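Local coordinates for protein dermonecrotic toxin (Pasteurella multocida, PDB 2EBF) that acts as a mitogenic, dermonecrotic toxin that induces bone resorption and is associated with progressive atrophic rhinitis of pigs, its C-terminal region carrying a thiol-protease-like catalytic triad, at residues Asp173-Phe177 with Arg322-Glu327; Tyr272-Ser278 with Ala429-Asn433; Met367-Arg371 with Glu494-Val499; Arg586-Leu590 with Leu697-Asp703. One frame throughout, in Å; residues are numbered along the deposited sequence.

Interaction 1 of 4, residues Asp173-Phe177 with Arg322-Glu327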
# COMPACT_ATOMS: atom_id res chain seq x y z
N ASP A 173 -3.45 -10.13 -2.93
CA ASP A 173 -4.21 -9.05 -3.54
C ASP A 173 -3.30 -7.97 -4.14
O ASP A 173 -3.65 -7.37 -5.14
CB ASP A 173 -5.20 -8.46 -2.55
CG ASP A 173 -6.40 -9.36 -2.30
OD1 ASP A 173 -6.84 -10.07 -3.24
OD2 ASP A 173 -6.90 -9.35 -1.16
N LEU A 174 -2.15 -7.72 -3.52
CA LEU A 174 -1.19 -6.76 -4.10
C LEU A 174 -0.59 -7.32 -5.40
O LEU A 174 -0.33 -6.57 -6.35
CB LEU A 174 -0.11 -6.33 -3.09
CG LEU A 174 -0.55 -5.27 -2.06
CD1 LEU A 174 0.27 -5.33 -0.78
CD2 LEU A 174 -0.51 -3.85 -2.66
N ILE A 175 -0.42 -8.64 -5.46
CA ILE A 175 -0.04 -9.30 -6.72
C ILE A 175 -1.14 -9.13 -7.77
O ILE A 175 -0.85 -8.80 -8.91
CB ILE A 175 0.30 -10.81 -6.51
CG1 ILE A 175 1.64 -10.96 -5.77
CG2 ILE A 175 0.31 -11.57 -7.86
CD1 ILE A 175 1.90 -12.39 -5.22
N ARG A 176 -2.40 -9.34 -7.38
CA ARG A 176 -3.51 -9.17 -8.32
C ARG A 176 -3.55 -7.75 -8.90
O ARG A 176 -3.74 -7.57 -10.11
CB ARG A 176 -4.85 -9.53 -7.68
CG ARG A 176 -4.92 -10.96 -7.18
CD ARG A 176 -6.32 -11.28 -6.69
NE ARG A 176 -6.54 -12.71 -6.52
CZ ARG A 176 -6.58 -13.35 -5.36
NH1 ARG A 176 -6.41 -12.70 -4.21
NH2 ARG A 176 -6.81 -14.66 -5.34
N PHE A 177 -3.36 -6.76 -8.03
CA PHE A 177 -3.24 -5.36 -8.46
C PHE A 177 -2.11 -5.17 -9.48
O PHE A 177 -2.32 -4.56 -10.53
CB PHE A 177 -3.02 -4.44 -7.25
CG PHE A 177 -2.60 -3.02 -7.61
CD1 PHE A 177 -3.47 -2.16 -8.26
CD2 PHE A 177 -1.32 -2.57 -7.28
CE1 PHE A 177 -3.08 -0.87 -8.61
CE2 PHE A 177 -0.92 -1.27 -7.60
CZ PHE A 177 -1.81 -0.42 -8.27
N ARG A 322 2.80 3.28 -6.64
CA ARG A 322 1.48 2.68 -6.79
C ARG A 322 1.30 1.51 -5.83
O ARG A 322 0.25 1.35 -5.22
CB ARG A 322 1.23 2.21 -8.22
CG ARG A 322 1.31 3.32 -9.25
CD ARG A 322 0.00 3.67 -9.88
NE ARG A 322 -0.25 2.92 -11.10
CZ ARG A 322 -0.39 3.42 -12.32
NH1 ARG A 322 -0.29 4.73 -12.58
NH2 ARG A 322 -0.62 2.59 -13.32
N LEU A 323 2.32 0.68 -5.69
CA LEU A 323 2.21 -0.45 -4.76
C LEU A 323 2.09 0.02 -3.31
O LEU A 323 1.28 -0.51 -2.55
CB LEU A 323 3.39 -1.41 -4.92
CG LEU A 323 3.32 -2.20 -6.22
CD1 LEU A 323 4.69 -2.70 -6.58
CD2 LEU A 323 2.29 -3.36 -6.08
N SER A 324 2.88 1.02 -2.94
CA SER A 324 2.80 1.58 -1.60
C SER A 324 1.45 2.24 -1.35
O SER A 324 0.93 2.15 -0.25
CB SER A 324 3.90 2.63 -1.38
OG SER A 324 5.19 2.03 -1.51
N LEU A 325 0.90 2.94 -2.33
CA LEU A 325 -0.39 3.61 -2.14
C LEU A 325 -1.53 2.61 -2.03
O LEU A 325 -2.42 2.77 -1.19
CB LEU A 325 -0.67 4.64 -3.24
CG LEU A 325 0.24 5.87 -3.22
CD1 LEU A 325 -0.01 6.75 -4.45
CD2 LEU A 325 0.07 6.69 -1.94
N MET A 326 -1.50 1.59 -2.88
CA MET A 326 -2.49 0.50 -2.84
C MET A 326 -2.51 -0.21 -1.50
O MET A 326 -3.57 -0.51 -0.95
CB MET A 326 -2.22 -0.50 -3.97
CG MET A 326 -3.31 -1.57 -4.14
SD MET A 326 -4.93 -0.81 -4.46
CE MET A 326 -5.81 -2.27 -5.05
N GLU A 327 -1.33 -0.53 -0.99
CA GLU A 327 -1.20 -1.14 0.33
C GLU A 327 -1.88 -0.27 1.40
O GLU A 327 -2.59 -0.79 2.25
CB GLU A 327 0.27 -1.36 0.66
CG GLU A 327 0.52 -2.07 1.96
CD GLU A 327 1.99 -2.23 2.25
OE1 GLU A 327 2.75 -1.25 2.11
OE2 GLU A 327 2.39 -3.34 2.64
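Phe177 lays its ring against Met326, and every part of the side chain from CB outward has a partner on the other helix. Its CB is 4.2 Å from Met326 CE, and CG, anti to the backbone N (chi1 168°), carries the ring out towards the second helix. Phe177 CG lies 3.8 Å from Met326 CG, while Phe177 CD1 meets Met326 CE at 4.0 Å. On the other flank, Phe177 CD2 touches Leu323 CD2 at 3.9 Å, a methyl placed at the ring edge and in its plane. Further out, Phe177 CE2 approaches Arg322 O obliquely at 3.7 Å, and Phe177 CZ ends 4.0 Å from Arg322 CB. The methionine chain, bent at chi2, runs over one face: Met326 SD is 4.5 Å from the centroid of the Phe177 ring and 18° off its normal, a Met-aromatic contact joined by a CH-pi contact from CG. Beside the ring, Leu174 CD2 rests 3.8 Å from Leu323 O, the acceptor of the helical bond from Glu327 N, so this methyl packs on a carbonyl already satisfied. Arg322 directs its charge elsewhere, to salt bridges with Asp464 and Asp181. The short helical segments run at 133° to one another, and helix 151-164 touches both Leu174 and Leu323 through Phe154, while Leu477 of helix 473-490 packs on Met326.

Interaction 2 of 4, residues Tyr272-Ser278 with Ala429-Asn433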
# COMPACT_ATOMS: atom_id res chain seq x y z
N TYR A 272 -7.00 14.88 -19.38
CA TYR A 272 -8.14 15.61 -18.81
C TYR A 272 -8.16 17.10 -19.15
O TYR A 272 -9.15 17.78 -18.91
CB TYR A 272 -8.24 15.37 -17.29
CG TYR A 272 -8.84 14.02 -16.96
CD1 TYR A 272 -8.07 13.00 -16.40
CD2 TYR A 272 -10.18 13.76 -17.25
CE1 TYR A 272 -8.63 11.75 -16.11
CE2 TYR A 272 -10.74 12.52 -16.98
CZ TYR A 272 -9.97 11.52 -16.41
OH TYR A 272 -10.56 10.31 -16.14
N SER A 273 -7.07 17.60 -19.73
CA SER A 273 -6.99 18.99 -20.16
C SER A 273 -6.96 19.16 -21.68
O SER A 273 -7.02 20.29 -22.18
CB SER A 273 -5.80 19.71 -19.50
OG SER A 273 -4.56 19.11 -19.86
N ILE A 274 -6.87 18.06 -22.42
CA ILE A 274 -6.77 18.11 -23.89
C ILE A 274 -7.79 17.20 -24.58
O ILE A 274 -7.72 15.97 -24.47
CB ILE A 274 -5.32 17.81 -24.38
CG1 ILE A 274 -4.33 18.85 -23.83
CG2 ILE A 274 -5.26 17.77 -25.90
CD1 ILE A 274 -2.87 18.43 -23.90
N SER A 275 -8.75 17.82 -25.28
CA SER A 275 -9.79 17.10 -26.03
C SER A 275 -10.53 18.08 -26.96
O SER A 275 -10.26 19.28 -26.91
CB SER A 275 -10.79 16.44 -25.07
OG SER A 275 -11.75 17.38 -24.64
N PRO A 276 -11.45 17.57 -27.81
CA PRO A 276 -12.27 18.49 -28.62
C PRO A 276 -13.03 19.54 -27.80
O PRO A 276 -13.30 20.63 -28.30
CB PRO A 276 -13.25 17.55 -29.34
CG PRO A 276 -13.16 16.23 -28.62
CD PRO A 276 -11.76 16.16 -28.12
N TYR A 277 -13.35 19.21 -26.54
CA TYR A 277 -14.08 20.12 -25.65
C TYR A 277 -13.27 21.37 -25.30
O TYR A 277 -13.84 22.45 -25.13
CB TYR A 277 -14.48 19.43 -24.35
CG TYR A 277 -15.42 18.26 -24.51
CD1 TYR A 277 -15.14 17.03 -23.90
CD2 TYR A 277 -16.60 18.37 -25.25
CE1 TYR A 277 -16.00 15.95 -24.03
CE2 TYR A 277 -17.47 17.29 -25.38
CZ TYR A 277 -17.16 16.08 -24.77
OH TYR A 277 -18.01 15.01 -24.89
N SER A 278 -11.96 21.22 -25.18
CA SER A 278 -11.08 22.32 -24.79
C SER A 278 -10.21 22.79 -25.95
O SER A 278 -9.56 23.83 -25.86
CB SER A 278 -10.18 21.89 -23.63
OG SER A 278 -9.37 20.78 -23.99
N ALA A 429 -8.79 24.70 -18.84
CA ALA A 429 -8.92 23.63 -19.83
C ALA A 429 -9.64 22.43 -19.23
O ALA A 429 -10.52 21.84 -19.87
CB ALA A 429 -7.55 23.22 -20.34
N MET A 430 -9.27 22.08 -18.00
CA MET A 430 -9.89 20.95 -17.32
C MET A 430 -11.38 21.19 -17.08
O MET A 430 -12.21 20.28 -17.27
CB MET A 430 -9.15 20.61 -16.03
CG MET A 430 -7.78 19.96 -16.26
SD MET A 430 -7.12 19.26 -14.73
CE MET A 430 -5.58 18.52 -15.27
N LEU A 431 -11.73 22.42 -16.71
CA LEU A 431 -13.15 22.80 -16.56
C LEU A 431 -13.93 22.67 -17.86
O LEU A 431 -15.05 22.15 -17.86
CB LEU A 431 -13.30 24.21 -15.99
CG LEU A 431 -12.84 24.45 -14.54
CD1 LEU A 431 -12.87 25.93 -14.21
CD2 LEU A 431 -13.67 23.65 -13.52
N PHE A 432 -13.34 23.12 -18.97
CA PHE A 432 -13.96 22.96 -20.29
C PHE A 432 -14.26 21.50 -20.59
O PHE A 432 -15.33 21.18 -21.12
CB PHE A 432 -13.07 23.52 -21.40
CG PHE A 432 -13.35 24.95 -21.72
CD1 PHE A 432 -12.33 25.89 -21.72
CD2 PHE A 432 -14.65 25.37 -22.01
CE1 PHE A 432 -12.59 27.22 -22.01
CE2 PHE A 432 -14.93 26.71 -22.30
CZ PHE A 432 -13.89 27.63 -22.31
N ASN A 433 -13.32 20.63 -20.25
CA ASN A 433 -13.50 19.20 -20.42
C ASN A 433 -14.63 18.65 -19.56
O ASN A 433 -15.50 17.94 -20.07
CB ASN A 433 -12.20 18.47 -20.13
CG ASN A 433 -11.30 18.43 -21.32
OD1 ASN A 433 -10.58 19.39 -21.61
ND2 ASN A 433 -11.34 17.32 -22.04
O HOH W 1 -11.14 17.63 -16.95
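Tyr272 O takes the shortest clear polar bond of the contact, from a water at 2.8 Å that also donates to Met430 O at 2.9 Å, bridging two backbone acceptors that could not bond to each other directly. Tyr272 O also lies 3.6 Å from Met430 CA, so the turn's carbonyl comes close to the helix backbone. One residue on, Ser273 CB packs on Met430 CG at 3.8 Å, and Ser273 O sits 3.5 Å from Ala429 CB. Asn433 extends its side chain from the helix into the concave side of the turn, among Tyr272 O, Ser275 and Ser278, and has more of its surface buried by the opposite segment than any other residue of the two. The turn itself is braced from within. Ser275 OG, held between its own backbone N and carbonyl carbon (chi1 83°), accepts from Tyr277 N at 3.1 Å with an N-H...O angle of 140°, which defines an ST turn. Separately, Ser275 N donates to Ser278 OG at 3.3 Å, and Ser278 N to Ser275 O. This folding presents Ser278 CB to Phe432 CB, 4.0 Å away. Around the contact, Ile274 inserts against Pro289, Phe290 and Phe293 of helix 288-300, Met430 packs on helix 407-418, and helix 442-452 receives Leu431 while its Arg444 makes a cation-pi contact with Phe432.

Interaction 3 of 4, residues Met367-Arg371 with Glu494-Val499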
# COMPACT_ATOMS: atom_id res chain seq x y z
N MET A 367 -25.81 20.64 7.46
CA MET A 367 -24.82 21.60 7.92
C MET A 367 -24.62 21.53 9.43
O MET A 367 -23.48 21.43 9.90
CB MET A 367 -25.17 23.02 7.45
CG MET A 367 -24.96 23.28 5.93
SD MET A 367 -23.28 22.98 5.29
CE MET A 367 -23.39 21.27 4.76
N ASN A 368 -25.70 21.55 10.20
CA ASN A 368 -25.60 21.70 11.66
C ASN A 368 -25.41 20.41 12.45
O ASN A 368 -24.75 20.42 13.49
CB ASN A 368 -26.79 22.50 12.20
CG ASN A 368 -26.91 23.88 11.57
OD1 ASN A 368 -28.02 24.38 11.35
ND2 ASN A 368 -25.78 24.51 11.29
N THR A 369 -25.98 19.31 11.95
CA THR A 369 -25.86 18.01 12.62
C THR A 369 -24.79 17.12 11.98
O THR A 369 -23.86 16.67 12.66
CB THR A 369 -27.22 17.27 12.67
OG1 THR A 369 -28.15 18.05 13.43
CG2 THR A 369 -27.10 15.90 13.31
N TYR A 370 -24.91 16.86 10.68
CA TYR A 370 -23.98 15.96 10.00
C TYR A 370 -22.63 16.62 9.71
O TYR A 370 -21.62 15.93 9.55
CB TYR A 370 -24.57 15.42 8.70
CG TYR A 370 -25.94 14.80 8.81
CD1 TYR A 370 -26.36 14.15 9.98
CD2 TYR A 370 -26.81 14.83 7.73
CE1 TYR A 370 -27.63 13.57 10.06
CE2 TYR A 370 -28.08 14.25 7.80
CZ TYR A 370 -28.48 13.63 8.97
OH TYR A 370 -29.73 13.05 9.04
N ARG A 371 -22.64 17.95 9.62
CA ARG A 371 -21.45 18.77 9.32
C ARG A 371 -20.98 18.59 7.87
O ARG A 371 -19.93 19.09 7.49
CB ARG A 371 -20.31 18.47 10.30
CG ARG A 371 -20.72 18.43 11.77
CD ARG A 371 -20.67 19.81 12.39
NE ARG A 371 -19.37 20.41 12.15
CZ ARG A 371 -18.97 21.58 12.64
NH1 ARG A 371 -19.77 22.29 13.43
NH2 ARG A 371 -17.76 22.02 12.35
N GLU A 494 -12.30 19.65 12.71
CA GLU A 494 -13.12 20.51 13.56
C GLU A 494 -13.34 21.89 12.92
O GLU A 494 -12.44 22.44 12.28
CB GLU A 494 -12.49 20.64 14.96
CG GLU A 494 -11.15 21.39 15.00
CD GLU A 494 -11.28 22.82 15.50
OE1 GLU A 494 -10.79 23.75 14.80
OE2 GLU A 494 -11.86 23.03 16.59
N GLY A 495 -14.55 22.42 13.08
CA GLY A 495 -14.90 23.74 12.56
C GLY A 495 -15.14 23.81 11.06
O GLY A 495 -15.18 24.91 10.49
N GLN A 496 -15.29 22.65 10.42
CA GLN A 496 -15.56 22.61 8.98
C GLN A 496 -16.95 22.07 8.72
O GLN A 496 -17.36 21.07 9.32
CB GLN A 496 -14.52 21.76 8.24
CG GLN A 496 -13.10 22.30 8.34
CD GLN A 496 -12.15 21.68 7.31
OE1 GLN A 496 -12.53 20.82 6.51
NE2 GLN A 496 -10.89 22.12 7.34
N LYS A 497 -17.67 22.76 7.84
CA LYS A 497 -18.95 22.31 7.33
C LYS A 497 -18.83 22.34 5.81
O LYS A 497 -18.64 23.39 5.22
CB LYS A 497 -20.08 23.22 7.81
CG LYS A 497 -20.37 23.12 9.30
CD LYS A 497 -21.38 24.16 9.73
CE LYS A 497 -21.89 23.91 11.15
NZ LYS A 497 -22.85 24.97 11.55
N PHE A 498 -18.89 21.17 5.19
CA PHE A 498 -18.50 21.06 3.80
C PHE A 498 -19.57 20.38 2.95
O PHE A 498 -20.47 19.71 3.47
CB PHE A 498 -17.18 20.29 3.68
CG PHE A 498 -17.24 18.89 4.22
CD1 PHE A 498 -17.59 17.83 3.40
CD2 PHE A 498 -16.97 18.63 5.57
CE1 PHE A 498 -17.66 16.52 3.89
CE2 PHE A 498 -17.04 17.33 6.08
CZ PHE A 498 -17.39 16.28 5.24
N VAL A 499 -19.44 20.56 1.64
CA VAL A 499 -20.19 19.81 0.65
C VAL A 499 -19.19 19.19 -0.32
O VAL A 499 -18.23 19.84 -0.73
CB VAL A 499 -21.17 20.73 -0.12
CG1 VAL A 499 -21.79 20.00 -1.30
CG2 VAL A 499 -22.25 21.30 0.82
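Arg371 O accepts the clearest bond between these segments, from Phe498 N at 3.3 Å with an N-H...O angle of 158°. The donor is tilted 34° from the carbonyl plane, and the same oxygen takes a CA-H...O contact from Lys497 CA at 3.4 Å. At the other end of the residue, the arginine chain bends at chi2 and chi3 to bring Arg371 NH2 within 3.2 Å of Gln496 O, a weak bond with a poor angle. Arg371, with positive phi (69°), is where helix 359-370 gives way to strand 372-376, and strand 498-502 lies beside that strand, parallel to it, in the mixed sheet; the Phe498 bond thus joins the chain where the two strands begin. Lys497, extended beyond CG, crosses the guanidinium with its CG 3.9 Å above the plane of Arg371. Its CE passes Met367 O at 3.2 Å, but the ammonium is satisfied outside: Lys497 NZ donates to Asn395 O. The nearby Asn368 ND2, 3.0 Å from Lys497 NZ, is another donor and makes no bond to it, whereas Asn368 OD1 is held by Asn395 ND2. Arg371 NH1 stands 4.5 Å from Lys497 NZ, and this closeness of like charges may be eased by that carbonyl partner. Apart from these polar groups, Met367 CE meets Val499 CG2 at 4.1 Å.

Interaction 4 of 4, residues Arg586-Leu590 with Leu697-Asp703; sequences RLPLL and LILPVDD
Helix 583-591 packs here on strand 697-700, an outermost strand of the antiparallel sheet in the C3 region, through Arg586, Leu589 and Leu590. The helical and strand segments run at 45° to each other. With CG anti to the backbone nitrogen (chi1 178°), the Leu697 side chain reaches the arginine, and its CD1 lies over one face of the guanidinium, 3.3 Å from Arg586 NE and nearer the rim than the centre. Arg586 also gives its aliphatic part to the contact, its CB lying 3.8 Å from Leu699 CD2. The charge is met elsewhere, by salt bridges to Glu707, Asp693 and Glu583. Leu699 CD2 rests against both this arginine and Leu589, whose CD1 is 3.9 Å away. Next the strand turns directly into helix 701-711, with Pro700 at the N-cap position, and it is at this strand-to-helix junction that Leu590 settles: its CD2 lies 3.8 Å from Pro700 CD and 3.7 Å from Ile698 O. A water donates to Leu589 O at 2.7 Å and to Asp703 OD2, also at 2.7 Å, linking the backbone of one helix to the first turn of the other.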
# COMPACT_ATOMS: atom_id res chain seq x y z
N ARG A 586 10.01 -6.72 37.51
CA ARG A 586 8.67 -7.08 37.04
C ARG A 586 7.55 -6.14 37.52
O ARG A 586 6.48 -6.11 36.91
CB ARG A 586 8.33 -8.51 37.44
CG ARG A 586 9.24 -9.57 36.83
CD ARG A 586 8.88 -10.96 37.37
NE ARG A 586 9.83 -11.99 36.96
CZ ARG A 586 10.58 -12.71 37.79
NH1 ARG A 586 10.50 -12.54 39.11
NH2 ARG A 586 11.41 -13.63 37.30
N LEU A 587 7.77 -5.40 38.60
CA LEU A 587 6.69 -4.57 39.16
C LEU A 587 6.07 -3.58 38.15
O LEU A 587 4.85 -3.55 38.00
CB LEU A 587 7.11 -3.88 40.46
CG LEU A 587 6.02 -3.12 41.23
CD1 LEU A 587 4.91 -4.05 41.68
CD2 LEU A 587 6.64 -2.43 42.42
N PRO A 588 6.90 -2.78 37.44
CA PRO A 588 6.34 -1.91 36.40
C PRO A 588 5.43 -2.61 35.39
O PRO A 588 4.38 -2.08 35.02
CB PRO A 588 7.59 -1.35 35.71
CG PRO A 588 8.62 -1.34 36.78
CD PRO A 588 8.36 -2.59 37.57
N LEU A 589 5.82 -3.81 34.96
CA LEU A 589 5.04 -4.57 33.98
C LEU A 589 3.65 -4.86 34.52
O LEU A 589 2.67 -4.84 33.78
CB LEU A 589 5.75 -5.87 33.58
CG LEU A 589 7.21 -5.76 33.14
CD1 LEU A 589 7.78 -7.14 32.81
CD2 LEU A 589 7.37 -4.81 31.95
N LEU A 590 3.57 -5.12 35.83
CA LEU A 590 2.29 -5.41 36.47
C LEU A 590 1.45 -4.15 36.66
O LEU A 590 0.26 -4.14 36.32
CB LEU A 590 2.51 -6.13 37.80
CG LEU A 590 3.02 -7.57 37.71
CD1 LEU A 590 3.43 -8.07 39.09
CD2 LEU A 590 1.96 -8.49 37.11
N LEU A 697 5.73 -17.46 39.14
CA LEU A 697 5.85 -16.31 38.24
C LEU A 697 4.50 -15.80 37.76
O LEU A 697 3.73 -16.53 37.12
CB LEU A 697 6.73 -16.68 37.03
CG LEU A 697 6.93 -15.60 35.95
CD1 LEU A 697 7.53 -14.31 36.53
CD2 LEU A 697 7.84 -16.14 34.84
N ILE A 698 4.20 -14.54 38.08
CA ILE A 698 2.95 -13.91 37.64
C ILE A 698 3.25 -12.66 36.83
O ILE A 698 3.82 -11.68 37.35
CB ILE A 698 2.01 -13.59 38.84
CG1 ILE A 698 1.70 -14.88 39.62
CG2 ILE A 698 0.73 -12.87 38.36
CD1 ILE A 698 0.94 -14.67 40.92
N LEU A 699 2.87 -12.70 35.56
CA LEU A 699 3.02 -11.56 34.65
C LEU A 699 1.89 -11.55 33.63
O LEU A 699 1.30 -12.61 33.36
CB LEU A 699 4.35 -11.62 33.89
CG LEU A 699 5.68 -11.30 34.56
CD1 LEU A 699 6.83 -11.83 33.69
CD2 LEU A 699 5.83 -9.79 34.83
N PRO A 700 1.61 -10.38 33.04
CA PRO A 700 0.69 -10.43 31.90
C PRO A 700 1.27 -11.37 30.85
O PRO A 700 2.49 -11.42 30.68
CB PRO A 700 0.68 -8.98 31.40
CG PRO A 700 1.04 -8.17 32.64
CD PRO A 700 2.09 -9.01 33.30
N VAL A 701 0.41 -12.12 30.17
CA VAL A 701 0.87 -13.25 29.34
C VAL A 701 1.99 -12.89 28.34
O VAL A 701 2.95 -13.64 28.18
CB VAL A 701 -0.30 -14.06 28.68
CG1 VAL A 701 -1.07 -14.87 29.74
CG2 VAL A 701 -1.22 -13.17 27.89
N ASP A 702 1.88 -11.72 27.70
CA ASP A 702 2.92 -11.29 26.74
C ASP A 702 4.28 -11.07 27.39
O ASP A 702 5.32 -11.39 26.81
CB ASP A 702 2.48 -10.04 25.98
CG ASP A 702 1.28 -10.29 25.11
OD1 ASP A 702 1.01 -11.45 24.73
OD2 ASP A 702 0.59 -9.29 24.79
N ASP A 703 4.26 -10.49 28.59
CA ASP A 703 5.48 -10.28 29.37
C ASP A 703 6.05 -11.61 29.86
O ASP A 703 7.27 -11.81 29.86
CB ASP A 703 5.20 -9.35 30.53
CG ASP A 703 4.77 -7.97 30.05
OD1 ASP A 703 5.46 -7.41 29.18
OD2 ASP A 703 3.73 -7.48 30.51
O HOH W 2 2.75 -5.00 31.13

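Overall arrangement
From the N terminus, residues 173-177 come first and 272-278 second. The chain returns at 322-327 to close interaction 1, after interaction 2 has opened, so these two cross. Interaction 3 opens at 367-371 before 429-433 closes interaction 2, and closes at 494-499; interactions 2 and 3 therefore cross as well, while 1 and 3 follow in series and none nests. Interaction 1, near the chain's centre, ties helix 171-180 to helix 312-333. In the C2 region, interaction 2 joins the end of helix 267-273 and its following turn to helix 425-434, and interaction 3 ties helix 359-370 to strand 498-502 of the mixed sheet. Interaction 4 closes its own loop in the C3 region, its centre about 65 Å from that of interaction 2.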